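Local atomic coordinates of DyP2 (Amycolatopsis sp. ATCC 39116, PDB entry 4G2C), a protein that is a multifunctional haem-containing dye peroxidase from a lignin-reactive bacterium, which probably oxidises dyes, manganese(II) and lignin-related compounds with hydrogen peroxide. Residues 132-137 with 268-273; 215-220 with 307-312; 291-296 with 465-470. All blocks are in the same frame, centred on the assembly; numbering follows the deposited sequence.

Overall arrangement
Contact 1 and contact 2 lie on opposite sides of the chain's centre, about 28 Å apart between centres; contact 1 is set back from the haem, with the Tyr270 side chain about 14 Å from it. Contact 2 forms part of the haem pocket itself, and its Tyr217 side chain is about 4 Å from a manganese ion held by Glu287 and Glu313. Contact 3, its centre about 18 Å from that of contact 2, touches it directly: Met307 SD packs on Leu294 CD1 at 3.6 Å, and Leu308 CD2 on Ile470 CD1. Contacts 1 and 3 are about 40 Å apart between centres, although strand 267-278 is followed directly in the chain by helix 280-293.

Contact 1 of 3, residues 132-137 with 268-273; sequences PADPSF and GSYFVF
Tyr270 projects from strand 267-278 into the turn that starts helix 135-139, and its ring is bordered by Pro132, Asp134 and Phe137. Asp134 is the N-cap residue of helix 135-139, and the turn belongs to the alpha+beta barrel domain of dye peroxidases; the strand is part of a second antiparallel sheet. At the far end of the ring Asp134 N donates a nearly straight hydrogen bond to Tyr270 OH, 3.1 Å long with an N-H...O angle of 163°. The same residue also leans over one face of the ring, Asp134 CB standing 3.8 Å from the Tyr270 ring centroid in a CH-pi contact. Phe137 comes in at the edge, its CG 3.6 Å from Tyr270 CE1. The two rings meet obliquely, with their planes at 58°. Pro132 CB fills in beside the hydroxyl end, 3.6 Å from Tyr270 CE1. Tyr270 CG is anti to its own carbonyl carbon (chi1 -62°), a setting that carries the ring out from the strand to the turn.

One shell further out, Phe483 of strand 474-484 meets the tyrosine edge-to-face and also touches Pro132 and Phe137, while Tyr124 of helix 121-127 packs on the same two residues. The buried Asp134 carboxylate is divided in its work: OD2 takes a weak hydrogen bond from Leu412 N, whereas OD1 turns to the first turn of the helix. Asp134 thus works at both ends, its backbone N-H on Tyr270 OH and its carboxylate on the amides of the first helical turn. Ser136 N reaches Asp134 OD1 through a weak, bent bond, but Phe137 N donates to Asp134 OD1 almost linearly at 2.8 Å, using the anti lone pair of that oxygen.

Contact 2 of 3, residues 215-220 with 307-312; sequences FGYVDG and MLVGRF. With HEM (protoporphyrin IX containing Fe), chain C.
The carbonyl oxygen of Arg311 points at the edge of the Tyr217 ring, near its plane, with Arg311 O only 3.2 Å from Tyr217 CE2. Over one face of that ring stands a methyl of the last helical turn of 303-309: Val309 CG2 lies 3.9 Å from the Tyr217 centroid and 8° off the ring normal, a CH-pi contact almost exactly over the centre. Val309 CG1, anti to the backbone N (chi1 169°), is sent to the haem, where it touches the haem methyl CMA, which Tyr217 CB also approaches, to 3.6 Å. A water spans the two segments, donating to Val218 O and to Phe312 O. Arg311 extends alongside a haem propionate, its NE 3.8 Å from O1A, while its NH1 is bonded to the carbonyls of Gly315 and Gly331. At the other end of the ring, Tyr217 OH makes a weak hydrogen bond to Glu287 OE1, and Val218 pairs through its backbone with Glu313; these two glutamates bind the manganese ion. Residues 216-220 thereby join the manganese site to a haem pocket to which they contribute the GXXDG motif of dye-decolourising peroxidases.

Contact 3 of 3, residues 291-296 with 465-470; sequences AHDLGL and EATDPI. With ACT (acetate ion), chain Y.
Asp293 and Ala466 bring their CA atoms to 6.1 Å of each other where the end of helix 280-293 meets the loop after strand 464-465. The contact is carried by the carboxylate, whose OD2 accepts two hydrogen bonds from Thr467. Thr467 N donates to Asp293 OD2 at 3.1 Å from above the carboxylate plane, 53° out of it, and Thr467 OG1 donates to the syn lone pair of Asp293 OD2 at 3.0 Å. The threonine hydroxyl sits between its own backbone N and carbonyl carbon (chi1 66°), close enough to its N-H for both to converge on one oxygen. The aspartate sits within the Schellman motif that ends the helix: Gly295, at positive phi, lets Leu296 N bond to Ala291 O and Gly295 N to His292 O. Thr467 CG2 lies alongside the carboxylate, 3.3 Å from Asp293 OD1, and Ala466 CB comes up to OD2. Were Asp293 an alanine, the amide and hydroxyl of Thr467 would probably lose their shared acceptor, and the loop its polar tie to the helix end. Further along the loop, Ile470 N donates to an oxygen of an acetate ion, probably from the crystallisation liquor, at 3.1 Å.

Contact 1 of 3, residues 132-137 with 268-273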
loop_
_atom_site.group_PDB
_atom_site.type_symbol
_atom_site.label_atom_id
_atom_site.label_comp_id
_atom_site.label_asym_id
_atom_site.label_seq_id
_atom_site.Cartn_x
_atom_site.Cartn_y
_atom_site.Cartn_z
ATOM N N PRO A 132 10.491 -15.151 -12.036
ATOM C CA PRO A 132 10.357 -13.773 -12.516
ATOM C C PRO A 132 11.715 -13.078 -12.408
ATOM O O PRO A 132 12.501 -13.442 -11.537
ATOM C CB PRO A 132 9.356 -13.164 -11.535
ATOM C CG PRO A 132 8.561 -14.295 -11.050
ATOM C CD PRO A 132 9.491 -15.484 -11.009
ATOM N N ALA A 133 11.998 -12.102 -13.266
ATOM C CA ALA A 133 13.362 -11.594 -13.357
ATOM C C ALA A 133 13.602 -10.187 -12.778
ATOM O O ALA A 133 14.721 -9.692 -12.802
ATOM C CB ALA A 133 13.895 -11.711 -14.814
ATOM N N ASP A 134 12.573 -9.540 -12.248
ATOM C CA ASP A 134 12.809 -8.249 -11.604
ATOM C C ASP A 134 14.030 -8.357 -10.669
ATOM O O ASP A 134 14.088 -9.236 -9.811
ATOM C CB ASP A 134 11.583 -7.772 -10.831
ATOM C CG ASP A 134 11.848 -6.486 -10.074
ATOM O OD1 ASP A 134 12.508 -6.548 -9.015
ATOM O OD2 ASP A 134 11.419 -5.410 -10.538
ATOM N N PRO A 135 15.020 -7.476 -10.852
ATOM C CA PRO A 135 16.264 -7.583 -10.078
ATOM C C PRO A 135 16.122 -7.264 -8.579
ATOM O O PRO A 135 16.935 -7.745 -7.799
ATOM C CB PRO A 135 17.209 -6.597 -10.781
ATOM C CG PRO A 135 16.320 -5.605 -11.423
ATOM C CD PRO A 135 15.055 -6.355 -11.812
ATOM N N SER A 136 15.116 -6.497 -8.176
ATOM C CA SER A 136 14.884 -6.262 -6.752
ATOM C C SER A 136 14.294 -7.504 -6.128
ATOM O O SER A 136 14.720 -7.944 -5.053
ATOM C CB SER A 136 13.941 -5.085 -6.543
ATOM O OG SER A 136 14.445 -3.950 -7.213
ATOM N N PHE A 137 13.306 -8.064 -6.815
ATOM C CA PHE A 137 12.745 -9.353 -6.442
ATOM C C PHE A 137 13.832 -10.402 -6.296
ATOM O O PHE A 137 13.882 -11.106 -5.287
ATOM C CB PHE A 137 11.721 -9.812 -7.477
ATOM C CG PHE A 137 11.268 -11.240 -7.294
ATOM C CD1 PHE A 137 10.421 -11.587 -6.256
ATOM C CD2 PHE A 137 11.676 -12.223 -8.170
ATOM C CE1 PHE A 137 9.987 -12.883 -6.108
ATOM C CE2 PHE A 137 11.257 -13.521 -8.021
ATOM C CZ PHE A 137 10.413 -13.860 -6.991
ATOM N N GLY A 268 0.900 -12.674 -13.305
ATOM C CA GLY A 268 1.083 -12.455 -11.883
ATOM C C GLY A 268 1.480 -11.022 -11.564
ATOM O O GLY A 268 1.397 -10.137 -12.420
ATOM N N SER A 269 1.899 -10.796 -10.323
ATOM C CA SER A 269 2.362 -9.492 -9.909
ATOM C C SER A 269 3.369 -9.609 -8.758
ATOM O O SER A 269 3.253 -10.498 -7.921
ATOM C CB SER A 269 1.159 -8.625 -9.505
ATOM O OG SER A 269 1.549 -7.281 -9.309
ATOM N N TYR A 270 4.356 -8.710 -8.738
ATOM C CA TYR A 270 5.278 -8.558 -7.609
ATOM C C TYR A 270 4.611 -7.907 -6.385
ATOM O O TYR A 270 3.745 -7.007 -6.507
ATOM C CB TYR A 270 6.516 -7.745 -8.012
ATOM C CG TYR A 270 7.331 -8.397 -9.082
ATOM C CD1 TYR A 270 8.214 -9.437 -8.780
ATOM C CD2 TYR A 270 7.214 -7.994 -10.407
ATOM C CE1 TYR A 270 8.963 -10.045 -9.775
ATOM C CE2 TYR A 270 7.954 -8.586 -11.398
ATOM C CZ TYR A 270 8.821 -9.614 -11.083
ATOM O OH TYR A 270 9.560 -10.211 -12.081
ATOM N N PHE A 271 5.031 -8.365 -5.209
ATOM C CA PHE A 271 4.337 -8.053 -3.959
ATOM C C PHE A 271 5.340 -7.592 -2.924
ATOM O O PHE A 271 6.304 -8.300 -2.636
ATOM C CB PHE A 271 3.602 -9.308 -3.474
ATOM C CG PHE A 271 2.784 -9.118 -2.221
ATOM C CD1 PHE A 271 1.629 -8.349 -2.236
ATOM C CD2 PHE A 271 3.144 -9.759 -1.038
ATOM C CE1 PHE A 271 0.876 -8.198 -1.091
ATOM C CE2 PHE A 271 2.392 -9.622 0.107
ATOM C CZ PHE A 271 1.258 -8.841 0.087
ATOM N N VAL A 272 5.132 -6.388 -2.395
ATOM C CA VAL A 272 5.967 -5.859 -1.315
ATOM C C VAL A 272 5.248 -6.090 -0.009
ATOM O O VAL A 272 4.096 -5.695 0.123
ATOM C CB VAL A 272 6.171 -4.328 -1.417
ATOM C CG1 VAL A 272 7.287 -3.873 -0.467
ATOM C CG2 VAL A 272 6.462 -3.905 -2.834
ATOM N N PHE A 273 5.914 -6.737 0.947
ATOM C CA PHE A 273 5.428 -6.780 2.331
ATOM C C PHE A 273 6.450 -6.113 3.248
ATOM O O PHE A 273 7.622 -6.501 3.260
ATOM C CB PHE A 273 5.163 -8.222 2.801
ATOM C CG PHE A 273 4.533 -8.299 4.165
ATOM C CD1 PHE A 273 5.286 -8.057 5.304
ATOM C CD2 PHE A 273 3.183 -8.577 4.311
ATOM C CE1 PHE A 273 4.704 -8.098 6.570
ATOM C CE2 PHE A 273 2.595 -8.625 5.569
ATOM C CZ PHE A 273 3.360 -8.386 6.696
#

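Contact 2 of 3, residues 215-220 with 307-312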
loop_
_atom_site.group_PDB
_atom_site.type_symbol
_atom_site.label_atom_id
_atom_site.label_comp_id
_atom_site.label_asym_id
_atom_site.label_seq_id
_atom_site.Cartn_x
_atom_site.Cartn_y
_atom_site.Cartn_z
ATOM N N PHE A 215 -2.309 6.738 12.960
ATOM C CA PHE A 215 -2.176 8.155 13.289
ATOM C C PHE A 215 -3.527 8.860 13.257
ATOM O O PHE A 215 -3.623 10.040 13.636
ATOM C CB PHE A 215 -1.193 8.876 12.357
ATOM C CG PHE A 215 0.219 8.362 12.439
ATOM C CD1 PHE A 215 0.698 7.781 13.600
ATOM C CD2 PHE A 215 1.062 8.454 11.347
ATOM C CE1 PHE A 215 2.011 7.307 13.669
ATOM C CE2 PHE A 215 2.368 7.989 11.409
ATOM C CZ PHE A 215 2.841 7.413 12.578
ATOM N N GLY A 216 -4.553 8.142 12.802
ATOM C CA GLY A 216 -5.912 8.661 12.743
ATOM C C GLY A 216 -6.410 9.114 11.370
ATOM O O GLY A 216 -7.538 9.601 11.227
ATOM N N TYR A 217 -5.587 8.942 10.340
ATOM C CA TYR A 217 -5.930 9.517 9.036
ATOM C C TYR A 217 -6.534 8.474 8.095
ATOM O O TYR A 217 -6.051 7.345 8.017
ATOM C CB TYR A 217 -4.707 10.159 8.380
ATOM C CG TYR A 217 -4.151 11.338 9.119
ATOM C CD1 TYR A 217 -3.447 11.165 10.310
ATOM C CD2 TYR A 217 -4.312 12.635 8.626
ATOM C CE1 TYR A 217 -2.923 12.243 10.994
ATOM C CE2 TYR A 217 -3.792 13.732 9.314
ATOM C CZ TYR A 217 -3.099 13.525 10.494
ATOM O OH TYR A 217 -2.584 14.595 11.193
ATOM N N VAL A 218 -7.587 8.868 7.390
ATOM C CA VAL A 218 -8.132 8.054 6.320
ATOM C C VAL A 218 -6.980 7.546 5.451
ATOM O O VAL A 218 -6.151 8.312 4.994
ATOM C CB VAL A 218 -9.127 8.850 5.454
ATOM C CG1 VAL A 218 -9.589 8.005 4.263
ATOM C CG2 VAL A 218 -10.325 9.277 6.278
ATOM N N ASP A 219 -6.902 6.243 5.239
ATOM C CA ASP A 219 -5.799 5.752 4.441
ATOM C C ASP A 219 -6.356 4.916 3.298
ATOM O O ASP A 219 -7.462 4.392 3.390
ATOM C CB ASP A 219 -4.782 4.997 5.315
ATOM C CG ASP A 219 -5.298 3.655 5.799
ATOM O OD1 ASP A 219 -6.529 3.445 5.816
ATOM O OD2 ASP A 219 -4.469 2.795 6.161
ATOM N N GLY A 220 -5.625 4.820 2.202
ATOM C CA GLY A 220 -6.120 4.054 1.065
ATOM C C GLY A 220 -7.315 4.635 0.324
ATOM O O GLY A 220 -8.183 3.895 -0.122
ATOM N N MET A 307 -0.500 19.057 7.337
ATOM C CA MET A 307 0.709 19.446 6.602
ATOM C C MET A 307 1.672 18.281 6.446
ATOM O O MET A 307 2.423 18.221 5.470
ATOM C CB MET A 307 1.437 20.612 7.281
ATOM C CG MET A 307 0.774 21.971 7.145
ATOM S SD MET A 307 1.599 23.237 8.172
ATOM C CE MET A 307 0.385 24.557 8.118
ATOM N N LEU A 308 1.660 17.364 7.411
ATOM C CA LEU A 308 2.552 16.212 7.388
ATOM C C LEU A 308 2.034 15.159 6.414
ATOM O O LEU A 308 2.805 14.471 5.748
ATOM C CB LEU A 308 2.659 15.577 8.785
ATOM C CG LEU A 308 3.097 16.503 9.920
ATOM C CD1 LEU A 308 3.053 15.783 11.290
ATOM C CD2 LEU A 308 4.467 17.051 9.609
ATOM N N VAL A 309 0.718 15.025 6.358
ATOM C CA VAL A 309 0.100 13.968 5.576
ATOM C C VAL A 309 -0.389 14.451 4.192
ATOM O O VAL A 309 -0.243 13.744 3.203
ATOM C CB VAL A 309 -1.051 13.349 6.374
ATOM C CG1 VAL A 309 -1.875 12.428 5.486
ATOM C CG2 VAL A 309 -0.475 12.603 7.590
ATOM N N GLY A 310 -0.945 15.662 4.138
ATOM C CA GLY A 310 -1.473 16.204 2.902
ATOM C C GLY A 310 -2.982 16.131 2.900
ATOM O O GLY A 310 -3.646 16.588 1.968
ATOM N N ARG A 311 -3.519 15.505 3.945
ATOM C CA ARG A 311 -4.953 15.492 4.203
ATOM C C ARG A 311 -5.174 15.637 5.708
ATOM O O ARG A 311 -4.318 15.269 6.501
ATOM C CB ARG A 311 -5.591 14.184 3.748
ATOM C CG ARG A 311 -5.559 13.858 2.263
ATOM C CD ARG A 311 -6.131 12.421 2.028
ATOM N NE ARG A 311 -6.128 11.991 0.626
ATOM C CZ ARG A 311 -7.175 12.064 -0.196
ATOM N NH1 ARG A 311 -8.349 12.541 0.237
ATOM N NH2 ARG A 311 -7.055 11.645 -1.454
ATOM N N PHE A 312 -6.318 16.183 6.096
ATOM C CA PHE A 312 -6.769 16.119 7.484
ATOM C C PHE A 312 -7.167 14.681 7.826
ATOM O O PHE A 312 -7.333 13.834 6.946
ATOM C CB PHE A 312 -7.960 17.065 7.705
ATOM C CG PHE A 312 -7.605 18.508 7.537
ATOM C CD1 PHE A 312 -7.111 19.242 8.604
ATOM C CD2 PHE A 312 -7.715 19.124 6.299
ATOM C CE1 PHE A 312 -6.768 20.569 8.446
ATOM C CE2 PHE A 312 -7.367 20.445 6.132
ATOM C CZ PHE A 312 -6.893 21.171 7.208
HETATM C CHA HEM C . -1.585 7.791 0.801
HETATM C CHB HEM C . -0.397 6.972 5.442
HETATM C CHC HEM C . 3.287 4.123 4.060
HETATM C CHD HEM C . 2.581 5.574 -0.503
HETATM C C1A HEM C . -1.598 7.806 2.175
HETATM C C2A HEM C . -2.577 8.490 2.995
HETATM C C3A HEM C . -2.246 8.256 4.271
HETATM C C4A HEM C . -1.057 7.421 4.303
HETATM C CMA HEM C . -2.988 8.776 5.513
HETATM C CAA HEM C . -3.772 9.323 2.453
HETATM C CBA HEM C . -4.945 8.388 2.145
HETATM C CGA HEM C . -4.849 7.792 0.759
HETATM O O1A HEM C . -4.723 8.536 -0.231
HETATM O O2A HEM C . -4.899 6.552 0.623
HETATM C C1B HEM C . 0.710 6.137 5.501
HETATM C C2B HEM C . 1.372 5.611 6.694
HETATM C C3B HEM C . 2.388 4.823 6.289
HETATM C C4B HEM C . 2.395 4.805 4.847
HETATM C CMB HEM C . 0.970 5.943 8.153
HETATM C CAB HEM C . 3.394 4.011 7.135
HETATM C CBB HEM C . 3.122 3.688 8.402
HETATM C C1C HEM C . 3.463 4.333 2.710
HETATM C C2C HEM C . 4.584 3.862 1.913
HETATM C C3C HEM C . 4.371 4.254 0.646
HETATM C C4C HEM C . 3.120 4.985 0.610
HETATM C CMC HEM C . 5.783 3.020 2.437
HETATM C CAC HEM C . 5.294 4.032 -0.577
HETATM C CBC HEM C . 6.601 3.765 -0.428
HETATM C C1D HEM C . 1.380 6.247 -0.583
HETATM C C2D HEM C . 0.757 6.639 -1.820
HETATM C C3D HEM C . -0.540 7.307 -1.394
HETATM C C4D HEM C . -0.570 7.274 0.035
HETATM C CMD HEM C . 1.291 6.407 -3.244
HETATM C CAD HEM C . -1.596 7.940 -2.279
HETATM C CBD HEM C . -0.982 9.258 -2.705
HETATM C CGD HEM C . -1.956 9.820 -3.701
HETATM O O1D HEM C . -2.239 9.115 -4.706
HETATM O O2D HEM C . -2.470 10.942 -3.447
HETATM N NA HEM C . -0.700 7.162 2.994
HETATM N NB HEM C . 1.367 5.614 4.403
HETATM N NC HEM C . 2.588 5.017 1.881
HETATM N ND HEM C . 0.569 6.639 0.475
HETATM FE FE HEM C . 1.053 6.266 2.526
HETATM O O HOH W 1 -6.459 11.307 5.265
#

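Contact 3 of 3, residues 291-296 with 465-470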
loop_
_atom_site.group_PDB
_atom_site.type_symbol
_atom_site.label_atom_id
_atom_site.label_comp_id
_atom_site.label_asym_id
_atom_site.label_seq_id
_atom_site.Cartn_x
_atom_site.Cartn_y
_atom_site.Cartn_z
ATOM N N ALA A 291 2.490 22.712 15.349
ATOM C CA ALA A 291 1.432 23.706 15.497
ATOM C C ALA A 291 1.939 24.864 16.352
ATOM O O ALA A 291 1.830 26.028 15.972
ATOM C CB ALA A 291 0.169 23.088 16.116
ATOM N N HIS A 292 2.502 24.536 17.507
ATOM C CA HIS A 292 3.036 25.566 18.389
ATOM C C HIS A 292 4.098 26.398 17.685
ATOM O O HIS A 292 4.093 27.628 17.782
ATOM C CB HIS A 292 3.607 24.957 19.672
ATOM C CG HIS A 292 4.135 25.976 20.631
ATOM N ND1 HIS A 292 5.472 26.303 20.712
ATOM C CD2 HIS A 292 3.503 26.752 21.543
ATOM C CE1 HIS A 292 5.642 27.232 21.635
ATOM N NE2 HIS A 292 4.461 27.523 22.154
ATOM N N ASP A 293 5.003 25.718 16.982
ATOM C CA ASP A 293 6.061 26.372 16.216
ATOM C C ASP A 293 5.500 27.385 15.212
ATOM O O ASP A 293 6.046 28.477 15.035
ATOM C CB ASP A 293 6.861 25.321 15.441
ATOM C CG ASP A 293 8.163 24.931 16.125
ATOM O OD1 ASP A 293 8.467 25.456 17.225
ATOM O OD2 ASP A 293 8.882 24.078 15.549
ATOM N N LEU A 294 4.412 27.015 14.545
ATOM C CA LEU A 294 3.890 27.816 13.446
ATOM C C LEU A 294 2.906 28.872 13.936
ATOM O O LEU A 294 2.266 29.555 13.133
ATOM C CB LEU A 294 3.211 26.909 12.422
ATOM C CG LEU A 294 4.138 25.933 11.692
ATOM C CD1 LEU A 294 3.327 25.087 10.746
ATOM C CD2 LEU A 294 5.243 26.668 10.931
ATOM N N GLY A 295 2.785 28.995 15.256
ATOM C CA GLY A 295 1.811 29.890 15.850
ATOM C C GLY A 295 0.350 29.511 15.633
ATOM O O GLY A 295 -0.526 30.340 15.830
ATOM N N LEU A 296 0.068 28.266 15.249
ATOM C CA LEU A 296 -1.320 27.847 15.011
ATOM C C LEU A 296 -2.184 27.837 16.279
ATOM O O LEU A 296 -1.714 27.513 17.368
ATOM C CB LEU A 296 -1.380 26.470 14.337
ATOM C CG LEU A 296 -0.581 26.278 13.045
ATOM C CD1 LEU A 296 -0.994 24.989 12.371
ATOM C CD2 LEU A 296 -0.730 27.472 12.093
ATOM N N GLU A 465 10.426 28.506 9.142
ATOM C CA GLU A 465 11.215 27.293 9.289
ATOM C C GLU A 465 11.045 26.737 10.693
ATOM O O GLU A 465 11.379 27.404 11.679
ATOM C CB GLU A 465 12.692 27.549 8.996
ATOM C CG GLU A 465 13.529 26.268 8.932
ATOM C CD GLU A 465 15.025 26.536 8.776
ATOM O OE1 GLU A 465 15.577 27.326 9.573
ATOM O OE2 GLU A 465 15.650 25.961 7.859
ATOM N N ALA A 466 10.516 25.521 10.784
ATOM C CA ALA A 466 10.329 24.874 12.076
ATOM C C ALA A 466 11.638 24.874 12.844
ATOM O O ALA A 466 12.715 24.956 12.254
ATOM C CB ALA A 466 9.810 23.435 11.896
ATOM N N THR A 467 11.534 24.768 14.162
ATOM C CA THR A 467 12.705 24.731 15.016
ATOM C C THR A 467 13.423 23.376 14.951
ATOM O O THR A 467 14.627 23.294 15.192
ATOM C CB THR A 467 12.327 25.044 16.481
ATOM O OG1 THR A 467 11.489 24.004 16.999
ATOM C CG2 THR A 467 11.589 26.369 16.561
ATOM N N ASP A 468 12.688 22.316 14.631
ATOM C CA ASP A 468 13.286 20.981 14.533
ATOM C C ASP A 468 12.734 20.183 13.352
ATOM O O ASP A 468 11.670 20.491 12.813
ATOM C CB ASP A 468 13.069 20.157 15.822
ATOM C CG ASP A 468 13.848 20.699 17.037
ATOM O OD1 ASP A 468 15.104 20.661 17.033
ATOM O OD2 ASP A 468 13.191 21.129 18.012
ATOM N N PRO A 469 13.461 19.133 12.959
ATOM C CA PRO A 469 12.940 18.160 11.996
ATOM C C PRO A 469 11.783 17.402 12.624
ATOM O O PRO A 469 11.781 17.214 13.831
ATOM C CB PRO A 469 14.132 17.218 11.774
ATOM C CG PRO A 469 14.992 17.382 13.004
ATOM C CD PRO A 469 14.827 18.802 13.417
ATOM N N ILE A 470 10.800 16.997 11.834
ATOM C CA ILE A 470 9.777 16.111 12.350
ATOM C C ILE A 470 10.447 14.784 12.704
ATOM O O ILE A 470 11.168 14.208 11.896
ATOM C CB ILE A 470 8.672 15.858 11.328
ATOM C CG1 ILE A 470 8.181 17.184 10.724
ATOM C CG2 ILE A 470 7.534 15.072 11.965
ATOM C CD1 ILE A 470 7.513 18.125 11.707
HETATM C C ACT Y . 12.023 16.460 8.193
HETATM O O ACT Y . 11.340 17.357 8.787
HETATM O OXT ACT Y . 11.454 15.590 7.482
HETATM C CH3 ACT Y . 13.503 16.349 8.321
#